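Local coordinates for angiopoietin-related protein 6 (Homo sapiens, PDB 6Y43) that probably acts as a secreted angiopoietin-like growth factor, with a calcium-binding fibrinogen-like globe domain that is likely to mediate its binding to partners, at residues Q10-A15 / V37-Q42; E84-L89 / D114-E119; H95-L100 / M215-L220; S141-K146 / A176-N181. One frame throughout, in Å; residues are numbered along the deposited sequence.

Interaction 1: Q10-A15 / V37-Q42; sequences QDCAEA and VWCEQQ
Cys12 and Cys39 are joined by a disulfide, SG to SG 2.1 Å, that ties the first turn of helix 12-17 to the end of strand 33-40. Both CB atoms point toward the opposite segment. In Cys12, SG stands anti to the carbonyl carbon, beside the backbone N (chi1 -67°), and Cys39 adopts the same setting. The bridge turns with left-handed sign (chi3 -79°), which brings CB of Cys12 within 3.6 Å of CB of Cys39. A methyl of the same strand closes on the sulfur from the Val37 side: CG2 of Val37 lies 3.9 Å from SG of Cys12.

Gln41 makes the second link. Its chain bends at chi2 and carries the amide back to the helix, where NE2 gives a weak hydrogen bond to O of Cys12, long at 3.5 Å but fairly straight (163°). The same NE2 lies 3.9 Å from CB of Ala15. The stronger polar tie of this amide is at its other end, where OE1 accepts from the backbone N of Gly47, so both amide atoms are engaged. The helix start is held by its own cap: Asp11, at the N-cap, takes the N-H of Glu14 on OD1 at 2.8 Å. Cys39 and Gln41 also lean on Tyr26 of the neighbouring strand 24-30, which Ala15 touches from the helix. A short N-terminal helix stapled by a disulfide to the early antiparallel strands is characteristic of the N-terminal subdomain of fibrinogen-like domains.

Interaction 2: E84-L89 / D114-E119; sequences EPVYQL and DGFSLE
Val86 and Tyr87 of helix 83-90 press on Leu118 and its neighbours at the end of strand 108-118, a helix packed against the central antiparallel sheet of the fibrinogen-like fold. The segments run at 127° to each other, with axes 7.2 Å apart at their closest. The main bump is CG1 of Val86, set anti to the backbone N (chi1 172°). It fits between two strand side chains: CD1 of Leu118 lies 3.8 Å away, and CE2 of Phe116 also lies 3.8 Å away. Phe116 receives the methyl at its ring edge, the two side chains crossing at about a right angle. Leu127 of strand 127-133 backs both Phe116 and Leu118.

Next to this methyl contact, the Tyr87 ring turns its edge to the backbone, with CD1 3.2 Å from O of Leu118, which lies near the ring plane. CD1 is also 3.6 Å from O of Glu119, a carbonyl buried by the contact with no polar partner in the model. Pro120 and Tyr125 also touch this ring. An alanine in place of Tyr87 would probably open a gap beside the strand end and leave the carbonyls of Leu118 and Glu119 without the ring that lies against them. A water bridges the two backbones, donating to O of Leu118 at 2.7 Å and to O of Tyr87 at 3.1 Å.

Interaction 3: H95-L100 / M215-L220; sequences HELLVL and MLIRPL
The side chains of Arg218 and Glu96 lie side by side, pointing the same way, with guanidinium and carboxylate planes 66° apart. NH2 of Arg218 and OE1 of Glu96 form a long salt bridge of 3.7 Å. A water sits in plane at the guanidinium edge, accepting from NE of Arg218 at 2.9 Å and donating to OE1 of Glu96 at 2.7 Å and to O of Pro219. The His95 ring lies beside the Arg218-Pro219 peptide, its CD2 3.6 Å from O of Arg218.

Strands 95-102 and 212-219 pair antiparallel as neighbours in the central sheet of the fibrinogen-like domain. Glu96 with Arg218 and Leu98 with Leu216 are hydrogen-bonded pairs; the straightest bond runs from N of Leu98 to O of Leu216 (2.8 Å, 175°). On the face shared with Glu96, CD1 of Leu216 reaches CG of Leu100 at 3.7 Å, the two side chains crossing at about a right angle. On the reverse face CD1 of Leu97 meets CG2 of Ile217 at 3.9 Å.

NH1 of Arg218 binds the carbonyls of Glu44 and Gly46, so its positive charge is probably spread over several oxygens, with Glu96 held partly through the long ion pair and partly through the water.

Interaction 4: S141-K146 / A176-N181; sequences SWHNDK and AHSNLN
Trp142 CG stands anti to the backbone N (chi1 -152°), while in His177 CG is anti to the carbonyl carbon (chi1 -73°), and the two rings come together in an offset stack. The five-membered ring of Trp142 and the imidazole have centroids 4.3 Å apart and planes at 14°. NE2 of His177 lies over one indole face toward its rim, and CE3 of Trp142 approaches CD2 of His177 to 3.4 Å. CB of Trp142 adds a CH-pi contact, 3.8 Å from the imidazole centroid. A water bridges the pair, 3.0 Å from N of Trp142 and 2.8 Å from ND1 of His177.

Both segments belong to the long loops between strands 127-133 and 212-219, the irregular part of the fibrinogen-like fold that also holds the calcium ion. An alanine in place of His177 would probably leave that indole face without its stacking partner and the water without its ND1 mate.

The His143 ring comes in edge-on: CE1 touches CB of Ala176 at 3.5 Å. Its NE2 accepts the N-H of His177 at 3.1 Å from a donor somewhat above the ring plane, and ND1 is hydrogen-bonded to O of Trp171, which is consistent with a proton on ND1. OG of Ser178, 3.7 Å from CD2 of His143, is itself tied to O of Ser139.

Interactions 1, 2 and 3 all reach the central sheet, with the strand pair of interaction 3 in their midst. The helix start of interaction 1 rests on it through OD2 of Asp11, 3.4 Å from CG of Pro219, and CB of Glu40 lies 3.8 Å from CD2 of Leu216. Interaction 2 adds the next strand over: CD2 of Phe116 packs 3.6 Å from CG2 of Ile217. Interaction 4 meets the far end of the pair through Leu180, whose CD1 lies 3.9 Å from CG1 of Val99 and equally far from CG of Met215. The calcium ion lies about 12 Å from the Trp142 side chain of interaction 4; the centre of interaction 1 is about 25 Å from that of interaction 4.

Interaction 1: Q10-A15 / V37-Q42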
# COMPACT_ATOMS: atom_id res chain seq x y z
N GLN A 10 -0.80 11.06 15.91
CA GLN A 10 0.40 10.31 15.55
C GLN A 10 0.09 9.27 14.48
O GLN A 10 0.92 8.99 13.61
CB GLN A 10 1.00 9.65 16.79
CG GLN A 10 2.31 8.96 16.49
CD GLN A 10 3.03 8.46 17.72
OE1 GLN A 10 2.67 8.79 18.85
NE2 GLN A 10 4.06 7.65 17.51
N ASP A 11 -1.09 8.68 14.55
CA ASP A 11 -1.55 7.71 13.56
C ASP A 11 -3.04 7.47 13.75
O ASP A 11 -3.67 7.98 14.68
CB ASP A 11 -0.75 6.42 13.70
CG ASP A 11 -0.68 5.93 15.14
OD1 ASP A 11 -1.75 5.84 15.79
OD2 ASP A 11 0.43 5.64 15.61
N CYS A 12 -3.60 6.68 12.83
CA CYS A 12 -5.04 6.39 12.87
C CYS A 12 -5.42 5.65 14.14
O CYS A 12 -6.52 5.82 14.65
CB CYS A 12 -5.45 5.60 11.63
SG CYS A 12 -5.30 6.59 10.11
N ALA A 13 -4.53 4.79 14.64
CA ALA A 13 -4.82 4.06 15.87
C ALA A 13 -5.04 5.02 17.03
O ALA A 13 -5.97 4.83 17.83
CB ALA A 13 -3.68 3.10 16.17
N GLU A 14 -4.24 6.09 17.13
CA GLU A 14 -4.45 7.05 18.21
C GLU A 14 -5.82 7.73 18.09
O GLU A 14 -6.54 7.89 19.08
CB GLU A 14 -3.32 8.08 18.23
CG GLU A 14 -3.51 9.10 19.34
CD GLU A 14 -2.42 10.13 19.40
OE1 GLU A 14 -2.03 10.65 18.33
OE2 GLU A 14 -1.97 10.42 20.52
N ALA A 15 -6.21 8.11 16.87
CA ALA A 15 -7.54 8.68 16.66
C ALA A 15 -8.63 7.68 17.06
O ALA A 15 -9.61 8.05 17.73
CB ALA A 15 -7.68 9.07 15.20
N VAL A 37 -4.58 11.65 5.55
CA VAL A 37 -4.63 10.24 5.16
C VAL A 37 -6.05 9.76 5.37
O VAL A 37 -6.80 10.33 6.16
CB VAL A 37 -3.66 9.36 5.98
CG1 VAL A 37 -2.32 10.01 6.05
CG2 VAL A 37 -4.25 9.13 7.38
N TRP A 38 -6.41 8.67 4.69
CA TRP A 38 -7.63 7.94 5.01
C TRP A 38 -7.34 6.94 6.13
O TRP A 38 -6.37 6.18 6.06
CB TRP A 38 -8.17 7.21 3.79
CG TRP A 38 -9.55 6.65 3.99
CD1 TRP A 38 -9.88 5.44 4.57
CD2 TRP A 38 -10.79 7.28 3.65
NE1 TRP A 38 -11.25 5.29 4.58
CE2 TRP A 38 -11.83 6.39 4.01
CE3 TRP A 38 -11.11 8.49 3.04
CZ2 TRP A 38 -13.18 6.70 3.82
CZ3 TRP A 38 -12.46 8.79 2.83
CH2 TRP A 38 -13.47 7.89 3.22
N CYS A 39 -8.19 6.94 7.16
CA CYS A 39 -8.15 5.98 8.25
C CYS A 39 -9.33 5.03 8.10
O CYS A 39 -10.48 5.48 8.02
CB CYS A 39 -8.28 6.64 9.63
SG CYS A 39 -7.00 7.75 10.17
N GLU A 40 -9.04 3.72 8.06
CA GLU A 40 -10.06 2.67 8.15
C GLU A 40 -10.28 2.39 9.63
O GLU A 40 -9.41 1.83 10.31
CB GLU A 40 -9.62 1.43 7.38
CG GLU A 40 -10.47 0.21 7.68
CD GLU A 40 -11.91 0.44 7.35
OE1 GLU A 40 -12.22 0.77 6.18
OE2 GLU A 40 -12.74 0.27 8.26
N GLN A 41 -11.42 2.80 10.16
CA GLN A 41 -11.64 2.75 11.60
C GLN A 41 -12.57 1.63 12.05
O GLN A 41 -12.88 1.57 13.24
CB GLN A 41 -12.21 4.08 12.10
CG GLN A 41 -11.30 5.26 11.84
CD GLN A 41 -10.01 5.22 12.61
OE1 GLN A 41 -9.32 4.20 12.66
NE2 GLN A 41 -9.63 6.34 13.20
N GLN A 42 -13.04 0.77 11.16
CA GLN A 42 -13.93 -0.32 11.55
C GLN A 42 -13.34 -1.70 11.32
O GLN A 42 -13.43 -2.56 12.20
CB GLN A 42 -15.26 -0.21 10.79
CG GLN A 42 -16.14 0.90 11.27
CD GLN A 42 -16.67 0.65 12.67
OE1 GLN A 42 -17.28 -0.39 12.94
NE2 GLN A 42 -16.43 1.60 13.57

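Interaction 2: E84-L89 / D114-E119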
# COMPACT_ATOMS: atom_id res chain seq x y z
N GLU A 84 8.77 8.21 1.31
CA GLU A 84 9.41 8.92 2.41
C GLU A 84 8.45 9.02 3.60
O GLU A 84 8.85 8.65 4.72
CB GLU A 84 9.90 10.29 1.94
CG GLU A 84 10.63 11.09 3.04
CD GLU A 84 11.88 10.37 3.60
OE1 GLU A 84 12.40 9.45 2.92
OE2 GLU A 84 12.33 10.74 4.71
N PRO A 85 7.20 9.47 3.44
CA PRO A 85 6.28 9.42 4.58
C PRO A 85 6.16 8.03 5.21
O PRO A 85 6.16 7.88 6.44
CB PRO A 85 4.95 9.90 3.97
CG PRO A 85 5.34 10.70 2.77
CD PRO A 85 6.59 10.03 2.23
N VAL A 86 6.09 6.98 4.40
CA VAL A 86 5.94 5.65 4.97
C VAL A 86 7.22 5.23 5.70
O VAL A 86 7.16 4.59 6.76
CB VAL A 86 5.55 4.62 3.89
CG1 VAL A 86 5.59 3.21 4.47
CG2 VAL A 86 4.19 4.94 3.31
N TYR A 87 8.38 5.57 5.14
CA TYR A 87 9.63 5.37 5.85
C TYR A 87 9.61 6.06 7.21
O TYR A 87 9.95 5.46 8.24
CB TYR A 87 10.81 5.90 5.01
CG TYR A 87 12.07 6.01 5.83
CD1 TYR A 87 12.74 4.88 6.25
CD2 TYR A 87 12.56 7.26 6.20
CE1 TYR A 87 13.87 4.97 7.03
CE2 TYR A 87 13.70 7.36 6.99
CZ TYR A 87 14.34 6.21 7.39
OH TYR A 87 15.48 6.29 8.17
N GLN A 88 9.19 7.33 7.24
CA GLN A 88 9.15 8.06 8.50
C GLN A 88 8.23 7.38 9.50
O GLN A 88 8.57 7.25 10.69
CB GLN A 88 8.70 9.49 8.24
CG GLN A 88 9.66 10.30 7.40
CD GLN A 88 10.93 10.60 8.13
OE1 GLN A 88 10.89 10.92 9.32
NE2 GLN A 88 12.06 10.50 7.44
N LEU A 89 7.06 6.92 9.05
CA LEU A 89 6.12 6.27 9.95
C LEU A 89 6.66 4.94 10.46
O LEU A 89 6.47 4.61 11.63
CB LEU A 89 4.79 6.05 9.24
CG LEU A 89 3.93 7.28 9.02
CD1 LEU A 89 2.76 6.89 8.15
CD2 LEU A 89 3.49 7.83 10.37
N ASP A 114 3.08 -9.26 10.14
CA ASP A 114 3.40 -8.80 11.49
C ASP A 114 4.82 -8.25 11.46
O ASP A 114 5.79 -8.89 11.83
CB ASP A 114 3.25 -9.94 12.49
CG ASP A 114 1.79 -10.30 12.73
OD1 ASP A 114 0.90 -9.59 12.24
OD2 ASP A 114 1.53 -11.30 13.43
N GLY A 115 4.92 -7.02 10.99
CA GLY A 115 6.21 -6.41 10.77
C GLY A 115 6.21 -5.84 9.38
O GLY A 115 5.93 -6.53 8.41
N PHE A 116 6.55 -4.56 9.27
CA PHE A 116 6.56 -3.89 7.98
C PHE A 116 7.40 -2.64 8.17
O PHE A 116 7.13 -1.84 9.07
CB PHE A 116 5.14 -3.55 7.49
CG PHE A 116 5.14 -2.58 6.32
CD1 PHE A 116 5.51 -3.01 5.06
CD2 PHE A 116 4.80 -1.25 6.49
CE1 PHE A 116 5.53 -2.14 3.98
CE2 PHE A 116 4.84 -0.38 5.41
CZ PHE A 116 5.21 -0.81 4.17
N SER A 117 8.42 -2.46 7.34
CA SER A 117 9.18 -1.23 7.37
C SER A 117 9.90 -1.07 6.04
O SER A 117 10.00 -2.01 5.24
CB SER A 117 10.18 -1.20 8.53
OG SER A 117 11.21 -2.12 8.29
N LEU A 118 10.42 0.14 5.84
CA LEU A 118 11.23 0.49 4.68
C LEU A 118 12.58 1.00 5.14
O LEU A 118 12.68 1.69 6.15
CB LEU A 118 10.53 1.56 3.84
CG LEU A 118 9.14 1.28 3.27
CD1 LEU A 118 8.67 2.44 2.42
CD2 LEU A 118 9.14 -0.03 2.47
N GLU A 119 13.63 0.66 4.39
CA GLU A 119 14.90 1.37 4.52
C GLU A 119 14.74 2.78 3.99
O GLU A 119 13.78 3.08 3.27
CB GLU A 119 15.99 0.66 3.74
CG GLU A 119 16.32 -0.74 4.20
CD GLU A 119 17.02 -0.75 5.54
OE1 GLU A 119 17.72 0.25 5.85
OE2 GLU A 119 16.86 -1.74 6.27
O HOH W 1 11.16 2.57 8.15

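Interaction 3: H95-L100 / M215-L220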
# COMPACT_ATOMS: atom_id res chain seq x y z
N HIS A 95 5.19 -2.28 13.12
CA HIS A 95 3.93 -2.05 12.43
C HIS A 95 3.43 -3.33 11.79
O HIS A 95 4.21 -4.14 11.30
CB HIS A 95 4.07 -0.99 11.34
CG HIS A 95 4.16 0.39 11.89
ND1 HIS A 95 5.33 0.92 12.37
CD2 HIS A 95 3.21 1.34 12.07
CE1 HIS A 95 5.11 2.15 12.81
NE2 HIS A 95 3.83 2.43 12.63
N GLU A 96 2.11 -3.46 11.77
CA GLU A 96 1.43 -4.49 10.99
C GLU A 96 0.99 -3.89 9.67
O GLU A 96 0.49 -2.75 9.61
CB GLU A 96 0.22 -5.01 11.75
CG GLU A 96 -0.55 -6.08 11.01
CD GLU A 96 -1.66 -6.69 11.84
OE1 GLU A 96 -1.94 -6.17 12.95
OE2 GLU A 96 -2.27 -7.68 11.36
N LEU A 97 1.18 -4.65 8.59
CA LEU A 97 0.65 -4.31 7.28
C LEU A 97 -0.56 -5.16 6.99
O LEU A 97 -0.51 -6.39 7.13
CB LEU A 97 1.70 -4.56 6.21
CG LEU A 97 1.25 -4.45 4.76
CD1 LEU A 97 1.00 -2.99 4.41
CD2 LEU A 97 2.38 -4.98 3.88
N LEU A 98 -1.65 -4.51 6.57
CA LEU A 98 -2.86 -5.17 6.13
C LEU A 98 -3.08 -4.84 4.66
O LEU A 98 -3.01 -3.68 4.27
CB LEU A 98 -4.06 -4.70 6.96
CG LEU A 98 -5.43 -5.21 6.54
CD1 LEU A 98 -5.54 -6.70 6.72
CD2 LEU A 98 -6.50 -4.49 7.37
N VAL A 99 -3.30 -5.87 3.84
CA VAL A 99 -3.62 -5.69 2.43
C VAL A 99 -5.05 -6.14 2.25
O VAL A 99 -5.41 -7.26 2.64
CB VAL A 99 -2.68 -6.47 1.50
CG1 VAL A 99 -3.13 -6.33 0.08
CG2 VAL A 99 -1.24 -5.97 1.65
N LEU A 100 -5.87 -5.28 1.67
CA LEU A 100 -7.29 -5.56 1.45
C LEU A 100 -7.52 -5.62 -0.05
O LEU A 100 -7.12 -4.71 -0.77
CB LEU A 100 -8.16 -4.47 2.08
CG LEU A 100 -8.05 -4.27 3.58
CD1 LEU A 100 -8.95 -3.12 3.99
CD2 LEU A 100 -8.45 -5.52 4.34
N MET A 215 -3.48 -0.90 0.87
CA MET A 215 -2.43 -1.27 1.80
C MET A 215 -2.54 -0.36 3.01
O MET A 215 -2.64 0.87 2.85
CB MET A 215 -1.04 -1.14 1.16
CG MET A 215 -0.92 -1.88 -0.15
SD MET A 215 0.69 -1.68 -0.97
CE MET A 215 1.79 -2.59 0.12
N LEU A 216 -2.57 -0.95 4.20
CA LEU A 216 -2.82 -0.16 5.41
C LEU A 216 -1.83 -0.58 6.49
O LEU A 216 -1.41 -1.73 6.54
CB LEU A 216 -4.26 -0.34 5.89
CG LEU A 216 -5.37 -0.28 4.82
CD1 LEU A 216 -5.55 -1.60 4.14
CD2 LEU A 216 -6.59 0.16 5.54
N ILE A 217 -1.47 0.35 7.37
CA ILE A 217 -0.58 0.02 8.47
C ILE A 217 -1.13 0.53 9.80
O ILE A 217 -1.94 1.45 9.88
CB ILE A 217 0.85 0.58 8.23
CG1 ILE A 217 0.80 2.10 8.12
CG2 ILE A 217 1.44 -0.08 7.01
CD1 ILE A 217 2.20 2.71 8.01
N ARG A 218 -0.67 -0.12 10.88
CA ARG A 218 -1.08 0.15 12.24
C ARG A 218 0.08 -0.24 13.14
O ARG A 218 0.76 -1.24 12.85
CB ARG A 218 -2.33 -0.65 12.59
CG ARG A 218 -2.92 -0.47 13.98
CD ARG A 218 -4.26 -1.20 14.04
NE ARG A 218 -4.15 -2.66 14.19
CZ ARG A 218 -5.20 -3.47 14.31
NH1 ARG A 218 -6.44 -2.98 14.29
NH2 ARG A 218 -5.03 -4.77 14.42
N PRO A 219 0.33 0.50 14.22
CA PRO A 219 1.35 0.04 15.16
C PRO A 219 1.06 -1.37 15.65
O PRO A 219 -0.10 -1.76 15.85
CB PRO A 219 1.27 1.07 16.30
CG PRO A 219 0.61 2.28 15.69
CD PRO A 219 -0.33 1.74 14.66
N LEU A 220 2.12 -2.15 15.80
CA LEU A 220 2.01 -3.52 16.26
C LEU A 220 2.44 -3.57 17.71
O LEU A 220 3.63 -3.42 18.01
CB LEU A 220 2.88 -4.45 15.42
CG LEU A 220 2.82 -5.94 15.74
CD1 LEU A 220 1.41 -6.47 15.75
CD2 LEU A 220 3.68 -6.65 14.71
O HOH W 2 -1.69 -4.12 14.69

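Interaction 4: S141-K146 / A176-N181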
# COMPACT_ATOMS: atom_id res chain seq x y z
N SER A 141 5.44 -11.87 0.02
CA SER A 141 6.68 -12.32 0.65
C SER A 141 7.81 -12.42 -0.37
O SER A 141 8.97 -12.20 -0.01
CB SER A 141 6.45 -13.65 1.35
OG SER A 141 6.08 -13.43 2.70
N TRP A 142 7.49 -12.71 -1.63
CA TRP A 142 8.55 -12.78 -2.65
C TRP A 142 9.24 -11.45 -2.86
O TRP A 142 10.32 -11.40 -3.47
CB TRP A 142 7.97 -13.25 -3.96
CG TRP A 142 8.96 -13.99 -4.87
CD1 TRP A 142 9.86 -14.93 -4.48
CD2 TRP A 142 9.08 -13.86 -6.28
NE1 TRP A 142 10.56 -15.40 -5.59
CE2 TRP A 142 10.09 -14.75 -6.70
CE3 TRP A 142 8.44 -13.06 -7.24
CZ2 TRP A 142 10.47 -14.86 -8.02
CZ3 TRP A 142 8.83 -13.17 -8.56
CH2 TRP A 142 9.83 -14.06 -8.93
N HIS A 143 8.65 -10.36 -2.38
CA HIS A 143 9.19 -9.03 -2.56
C HIS A 143 9.98 -8.56 -1.35
O HIS A 143 10.54 -7.46 -1.38
CB HIS A 143 8.04 -8.09 -2.85
CG HIS A 143 7.33 -8.45 -4.11
ND1 HIS A 143 7.79 -8.06 -5.34
CD2 HIS A 143 6.27 -9.25 -4.35
CE1 HIS A 143 6.99 -8.54 -6.28
NE2 HIS A 143 6.06 -9.26 -5.71
N ASN A 144 10.05 -9.37 -0.31
CA ASN A 144 10.83 -9.02 0.87
C ASN A 144 12.29 -8.74 0.50
O ASN A 144 12.91 -9.48 -0.28
CB ASN A 144 10.71 -10.17 1.85
CG ASN A 144 10.97 -9.78 3.26
OD1 ASN A 144 11.43 -8.68 3.55
ND2 ASN A 144 10.63 -10.69 4.17
N ASP A 145 12.84 -7.67 1.09
CA ASP A 145 14.24 -7.29 0.90
C ASP A 145 14.56 -7.08 -0.57
O ASP A 145 15.67 -7.39 -1.02
CB ASP A 145 15.18 -8.34 1.50
CG ASP A 145 16.61 -7.83 1.67
OD1 ASP A 145 16.85 -6.61 1.65
OD2 ASP A 145 17.50 -8.71 1.80
N LYS A 146 13.58 -6.58 -1.32
CA LYS A 146 13.82 -6.06 -2.64
C LYS A 146 13.77 -4.53 -2.62
O LYS A 146 12.98 -3.94 -1.87
CB LYS A 146 12.79 -6.59 -3.64
CG LYS A 146 12.91 -8.10 -3.95
CD LYS A 146 14.23 -8.45 -4.63
CE LYS A 146 14.43 -9.94 -4.62
NZ LYS A 146 15.78 -10.29 -5.18
N ALA A 176 6.93 -10.36 -10.30
CA ALA A 176 6.06 -10.10 -9.16
C ALA A 176 5.03 -11.18 -8.90
O ALA A 176 4.39 -11.72 -9.81
CB ALA A 176 5.32 -8.76 -9.32
N HIS A 177 4.83 -11.41 -7.61
CA HIS A 177 3.64 -12.11 -7.13
C HIS A 177 2.48 -11.15 -6.87
O HIS A 177 1.33 -11.60 -6.84
CB HIS A 177 4.00 -12.87 -5.86
CG HIS A 177 4.82 -14.09 -6.11
ND1 HIS A 177 5.18 -14.98 -5.12
CD2 HIS A 177 5.40 -14.55 -7.25
CE1 HIS A 177 5.92 -15.94 -5.64
NE2 HIS A 177 6.06 -15.71 -6.94
N SER A 178 2.74 -9.86 -6.68
CA SER A 178 1.69 -8.87 -6.49
C SER A 178 2.09 -7.61 -7.24
O SER A 178 3.28 -7.32 -7.39
CB SER A 178 1.47 -8.56 -5.01
OG SER A 178 2.66 -8.30 -4.32
N ASN A 179 1.10 -6.87 -7.75
CA ASN A 179 1.40 -5.70 -8.57
C ASN A 179 0.35 -4.63 -8.28
O ASN A 179 -0.32 -4.13 -9.17
CB ASN A 179 1.41 -6.08 -10.05
CG ASN A 179 1.93 -4.98 -10.95
OD1 ASN A 179 2.93 -4.33 -10.63
ND2 ASN A 179 1.27 -4.78 -12.09
N LEU A 180 0.26 -4.25 -7.01
CA LEU A 180 -0.87 -3.42 -6.61
C LEU A 180 -0.77 -2.00 -7.15
O LEU A 180 -1.78 -1.30 -7.18
CB LEU A 180 -1.02 -3.39 -5.09
CG LEU A 180 -1.28 -4.75 -4.43
CD1 LEU A 180 -1.54 -4.56 -2.96
CD2 LEU A 180 -2.41 -5.51 -5.12
N ASN A 181 0.42 -1.56 -7.60
CA ASN A 181 0.55 -0.26 -8.22
C ASN A 181 0.48 -0.32 -9.74
O ASN A 181 0.88 0.64 -10.41
CB ASN A 181 1.84 0.42 -7.76
CG ASN A 181 1.77 0.88 -6.33
OD1 ASN A 181 0.68 1.04 -5.75
ND2 ASN A 181 2.92 1.12 -5.74
O HOH W 3 5.10 -14.28 -2.44